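Local coordinates for protein racemase (Pseudovibrio sp. JE062, PDB 3NZG) that is a putative racemase of the mandelate racemase/muconate lactonizing enzyme family, with an enolase-like fold that binds a magnesium ion in its barrel domain, at residues 8-13 with 37-42; 209-214 with 236-241. All blocks are in the same frame, centred on the assembly; numbering follows the deposited sequence.

Interaction 1. Residues 8-13 with 37-42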
# COMPACT_ATOMS: atom_id res chain seq x y z
N ALA D 8 8.17 11.22 53.56
CA ALA D 8 9.43 11.19 52.82
C ALA D 8 9.32 11.73 51.40
O ALA D 8 10.34 12.09 50.80
CB ALA D 8 9.98 9.77 52.81
N VAL D 9 8.12 11.77 50.85
CA VAL D 9 7.93 12.28 49.49
C VAL D 9 8.00 13.80 49.55
O VAL D 9 6.97 14.47 49.60
CB VAL D 9 6.57 11.85 48.91
CG1 VAL D 9 6.47 12.29 47.46
CG2 VAL D 9 6.40 10.34 49.05
N ALA D 10 9.21 14.33 49.54
CA ALA D 10 9.41 15.77 49.63
C ALA D 10 9.83 16.42 48.33
O ALA D 10 10.46 15.80 47.47
CB ALA D 10 10.45 16.07 50.71
N PRO D 11 9.48 17.71 48.17
CA PRO D 11 9.82 18.46 46.96
C PRO D 11 11.31 18.45 46.67
O PRO D 11 12.14 18.35 47.59
CB PRO D 11 9.32 19.87 47.28
CG PRO D 11 8.17 19.62 48.18
CD PRO D 11 8.70 18.53 49.09
N ILE D 12 11.65 18.56 45.39
CA ILE D 12 13.04 18.61 44.95
C ILE D 12 13.50 20.02 45.27
O ILE D 12 12.77 20.98 45.01
CB ILE D 12 13.16 18.38 43.42
CG1 ILE D 12 12.71 16.96 43.06
CG2 ILE D 12 14.59 18.63 42.96
CD1 ILE D 12 12.57 16.73 41.57
N LYS D 13 14.70 20.16 45.83
CA LYS D 13 15.23 21.47 46.21
C LYS D 13 16.31 21.98 45.26
O LYS D 13 16.41 23.18 45.01
CB LYS D 13 15.78 21.42 47.64
CG LYS D 13 16.32 22.77 48.14
CD LYS D 13 16.79 22.69 49.59
CE LYS D 13 18.00 21.77 49.75
NZ LYS D 13 18.52 21.75 51.16
N THR D 37 18.58 16.65 44.84
CA THR D 37 18.38 16.63 46.28
C THR D 37 17.03 17.20 46.69
O THR D 37 16.63 18.26 46.21
CB THR D 37 19.49 17.45 46.98
OG1 THR D 37 20.77 17.00 46.50
CG2 THR D 37 19.41 17.27 48.50
N ASP D 38 16.34 16.50 47.58
CA ASP D 38 15.04 16.98 48.04
C ASP D 38 15.15 17.86 49.28
O ASP D 38 16.24 18.12 49.79
CB ASP D 38 14.07 15.81 48.30
CG ASP D 38 14.42 15.01 49.55
OD1 ASP D 38 15.24 15.48 50.37
OD2 ASP D 38 13.85 13.91 49.72
N GLU D 39 14.00 18.31 49.76
CA GLU D 39 13.92 19.18 50.93
C GLU D 39 14.68 18.66 52.15
O GLU D 39 15.31 19.43 52.87
CB GLU D 39 12.45 19.37 51.34
CG GLU D 39 11.55 19.85 50.22
CD GLU D 39 11.71 21.32 49.94
OE1 GLU D 39 10.69 22.03 49.97
OE2 GLU D 39 12.85 21.76 49.69
N ASN D 40 14.62 17.35 52.37
CA ASN D 40 15.27 16.74 53.53
C ASN D 40 16.70 16.27 53.33
O ASN D 40 17.23 15.56 54.18
CB ASN D 40 14.42 15.58 54.05
CG ASN D 40 13.01 15.99 54.40
OD1 ASN D 40 12.78 17.02 55.04
ND2 ASN D 40 12.03 15.19 53.97
N GLY D 41 17.32 16.68 52.23
CA GLY D 41 18.70 16.28 51.98
C GLY D 41 18.89 14.92 51.32
O GLY D 41 20.02 14.51 51.05
N VAL D 42 17.80 14.22 51.05
CA VAL D 42 17.88 12.91 50.39
C VAL D 42 18.16 13.19 48.91
O VAL D 42 17.62 14.15 48.35
CB VAL D 42 16.55 12.13 50.53
CG1 VAL D 42 16.73 10.70 50.02
CG2 VAL D 42 16.09 12.14 51.98
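The backbone N of K13 donates to T37 O over 2.7 Å at a fairly straight 162°. Two residues earlier P11 O receives the amide of E39 at 2.9 Å. These two bonds flank the antiparallel, non-hydrogen-bonded pair of I12 with D38, whose CA atoms approach to 4.0 Å while their side chains diverge. E39 then folds back over the proline: its CG, anti to the carbonyl carbon (chi1 -53°), lies against P11 CD at 3.3 Å, and the bend at chi2 takes the carboxylate along the proline, OE1 over P11 and OE2 to 3.6 Å from K13 CB. The K13 NZ stays 5.9 Å from E39 OE2, so no salt bridge closes. A10 CB fits against E39 CB and N40 ND2. CG of D38 sits between its backbone N and carbonyl carbon (chi1 72°), turning OD1 back to its own turn, where it takes the amide of V42 from above the carboxylate plane and, weakly, that of N40; OD2 is held by Q121 of helix 102-122, which also binds A10 O. D38-G41 is a type I beta turn linking strands 29-38 and 43-48, and the contact as a whole is the open end of the 12-22/29-38 beta hairpin in the N-terminal domain's antiparallel sheet.

Interaction 2. Residues 209-214 with 236-241. With MG (magnesium ion), chain Q.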
# COMPACT_ATOMS: atom_id res chain seq x y z
N MSE D 209 27.64 -11.11 19.61
CA MSE D 209 27.11 -9.93 18.92
C MSE D 209 28.31 -9.26 18.25
O MSE D 209 29.44 -9.42 18.71
CB MSE D 209 26.47 -8.95 19.90
CG MSE D 209 25.16 -9.40 20.50
SE MSE D 209 25.34 -10.80 21.83
CE MSE D 209 23.59 -10.63 22.66
N VAL D 210 28.08 -8.52 17.18
CA VAL D 210 29.18 -7.85 16.51
C VAL D 210 28.88 -6.38 16.28
O VAL D 210 27.80 -6.01 15.81
CB VAL D 210 29.53 -8.51 15.15
CG1 VAL D 210 30.73 -7.81 14.53
CG2 VAL D 210 29.82 -9.99 15.34
N ASP D 211 29.85 -5.53 16.63
CA ASP D 211 29.73 -4.09 16.46
C ASP D 211 30.68 -3.72 15.32
O ASP D 211 31.90 -3.90 15.45
CB ASP D 211 30.14 -3.37 17.75
CG ASP D 211 29.70 -1.92 17.78
OD1 ASP D 211 29.77 -1.25 16.72
OD2 ASP D 211 29.29 -1.46 18.87
N TYR D 212 30.14 -3.23 14.21
CA TYR D 212 30.97 -2.88 13.07
C TYR D 212 31.47 -1.43 13.09
O TYR D 212 32.18 -1.00 12.18
CB TYR D 212 30.21 -3.18 11.77
CG TYR D 212 29.90 -4.65 11.59
CD1 TYR D 212 30.76 -5.49 10.89
CD2 TYR D 212 28.76 -5.22 12.17
CE1 TYR D 212 30.50 -6.86 10.76
CE2 TYR D 212 28.49 -6.59 12.04
CZ TYR D 212 29.37 -7.40 11.34
OH TYR D 212 29.12 -8.74 11.23
N LEU D 213 31.10 -0.69 14.13
CA LEU D 213 31.54 0.69 14.28
C LEU D 213 31.37 1.59 13.05
O LEU D 213 32.29 2.32 12.66
CB LEU D 213 33.00 0.72 14.77
CG LEU D 213 33.16 0.16 16.19
CD1 LEU D 213 34.63 0.11 16.59
CD2 LEU D 213 32.37 1.01 17.16
N TYR D 214 30.19 1.51 12.43
CA TYR D 214 29.84 2.34 11.28
C TYR D 214 30.90 2.42 10.19
O TYR D 214 31.18 3.50 9.66
CB TYR D 214 29.51 3.75 11.77
CG TYR D 214 28.45 3.77 12.87
CD1 TYR D 214 27.10 3.63 12.57
CD2 TYR D 214 28.82 3.88 14.21
CE1 TYR D 214 26.13 3.59 13.57
CE2 TYR D 214 27.85 3.84 15.23
CZ TYR D 214 26.51 3.69 14.90
OH TYR D 214 25.55 3.62 15.88
N PHE D 236 23.52 -10.50 16.51
CA PHE D 236 23.13 -9.32 15.75
C PHE D 236 24.29 -8.59 15.06
O PHE D 236 25.46 -8.89 15.30
CB PHE D 236 22.32 -8.32 16.61
CG PHE D 236 23.12 -7.59 17.67
CD1 PHE D 236 24.30 -6.93 17.36
CD2 PHE D 236 22.64 -7.51 18.97
CE1 PHE D 236 25.00 -6.21 18.32
CE2 PHE D 236 23.34 -6.78 19.94
CZ PHE D 236 24.52 -6.13 19.61
N ALA D 237 23.93 -7.66 14.18
CA ALA D 237 24.90 -6.84 13.44
C ALA D 237 24.58 -5.40 13.82
O ALA D 237 23.53 -4.86 13.45
CB ALA D 237 24.74 -7.05 11.93
N GLU D 238 25.49 -4.78 14.56
CA GLU D 238 25.33 -3.42 15.04
C GLU D 238 26.20 -2.41 14.29
O GLU D 238 27.33 -2.72 13.88
CB GLU D 238 25.64 -3.37 16.54
CG GLU D 238 25.68 -1.97 17.15
CD GLU D 238 26.16 -1.97 18.61
OE1 GLU D 238 25.94 -2.98 19.32
OE2 GLU D 238 26.73 -0.95 19.05
N ALA D 239 25.67 -1.21 14.13
CA ALA D 239 26.39 -0.11 13.49
C ALA D 239 27.01 -0.51 12.16
O ALA D 239 28.21 -0.29 11.94
CB ALA D 239 27.46 0.44 14.44
N THR D 240 26.21 -1.09 11.29
CA THR D 240 26.67 -1.51 9.97
C THR D 240 26.72 -0.31 9.02
O THR D 240 27.77 0.03 8.47
CB THR D 240 25.73 -2.57 9.37
OG1 THR D 240 24.37 -2.12 9.48
CG2 THR D 240 25.88 -3.89 10.12
N LEU D 241 25.58 0.35 8.86
CA LEU D 241 25.50 1.51 7.98
C LEU D 241 25.48 2.80 8.82
O LEU D 241 25.34 2.75 10.04
CB LEU D 241 24.24 1.41 7.12
CG LEU D 241 24.22 0.23 6.14
CD1 LEU D 241 22.82 0.06 5.54
CD2 LEU D 241 25.25 0.48 5.04
MG MG Q . 28.27 0.48 19.37
O HOH W 1 28.82 1.06 17.61
O HOH W 2 26.91 -9.62 12.72
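M209, present as selenomethionine, lies over one face of the F236 ring, its CG 3.4 Å from the ring centroid in a CH-pi contact, where two parallel strands of a beta-alpha-beta unit in the enolase-type barrel run side by side. The selenium is farther off and oblique to the ring, a looser Met-aromatic contact. V210 N donates to F236 O, and V210 O in turn accepts from E238 N at 2.9 Å, the regular parallel pattern. D211 sends its carboxylate the other way from V210, with CG anti to the backbone N (chi1 -165°), and OD2 binds the magnesium ion at 2.2 Å. E238 reaches the same ion through OE2 at 2.1 Å, the two carboxylate planes 50° apart. D211 OD2 and E238 OE2 come within 2.6 Å because both bind the metal, which probably offsets their repulsion; E264 also binds it. The other oxygen of E238, OE1, forms a salt bridge with K177 and a hydrogen bond with Q285. D211 OD1 accepts from L213 N, closing an Asx turn, and also from a metal-bound water; together they probably fix the carboxylate's rotation. Y212 N gives a nearly straight bond to E238 O, which also sits at the edge of the Y212 ring, while Y212 OH shares a water with F236 O. Finally Y214, with its OH bonded to E264, sets its ring squarely over A239: CB stands 3.3 Å from the ring centroid, only 9° off the normal.

The two contacts belong to different parts of the chain and do not touch: their centres are 43 Å apart, their nearest atoms about 32 Å, and they lie on opposite sides of the chain's centre. Interaction 1, centred 27 Å from that point, lies at the open end of a hairpin in the N-terminal sheet; interaction 2 comes later in the chain, in the barrel. Only interaction 2, 16 Å from the centre, contributes directly to the metal site, where a glycerol also lies about 3 Å from the D211 side chain. Both use backbone bonds between neighbouring strands, antiparallel in 8-13/37-42 and parallel in 209-214/236-241. Their aspartates differ: D38 braces a turn, whereas D211 binds magnesium.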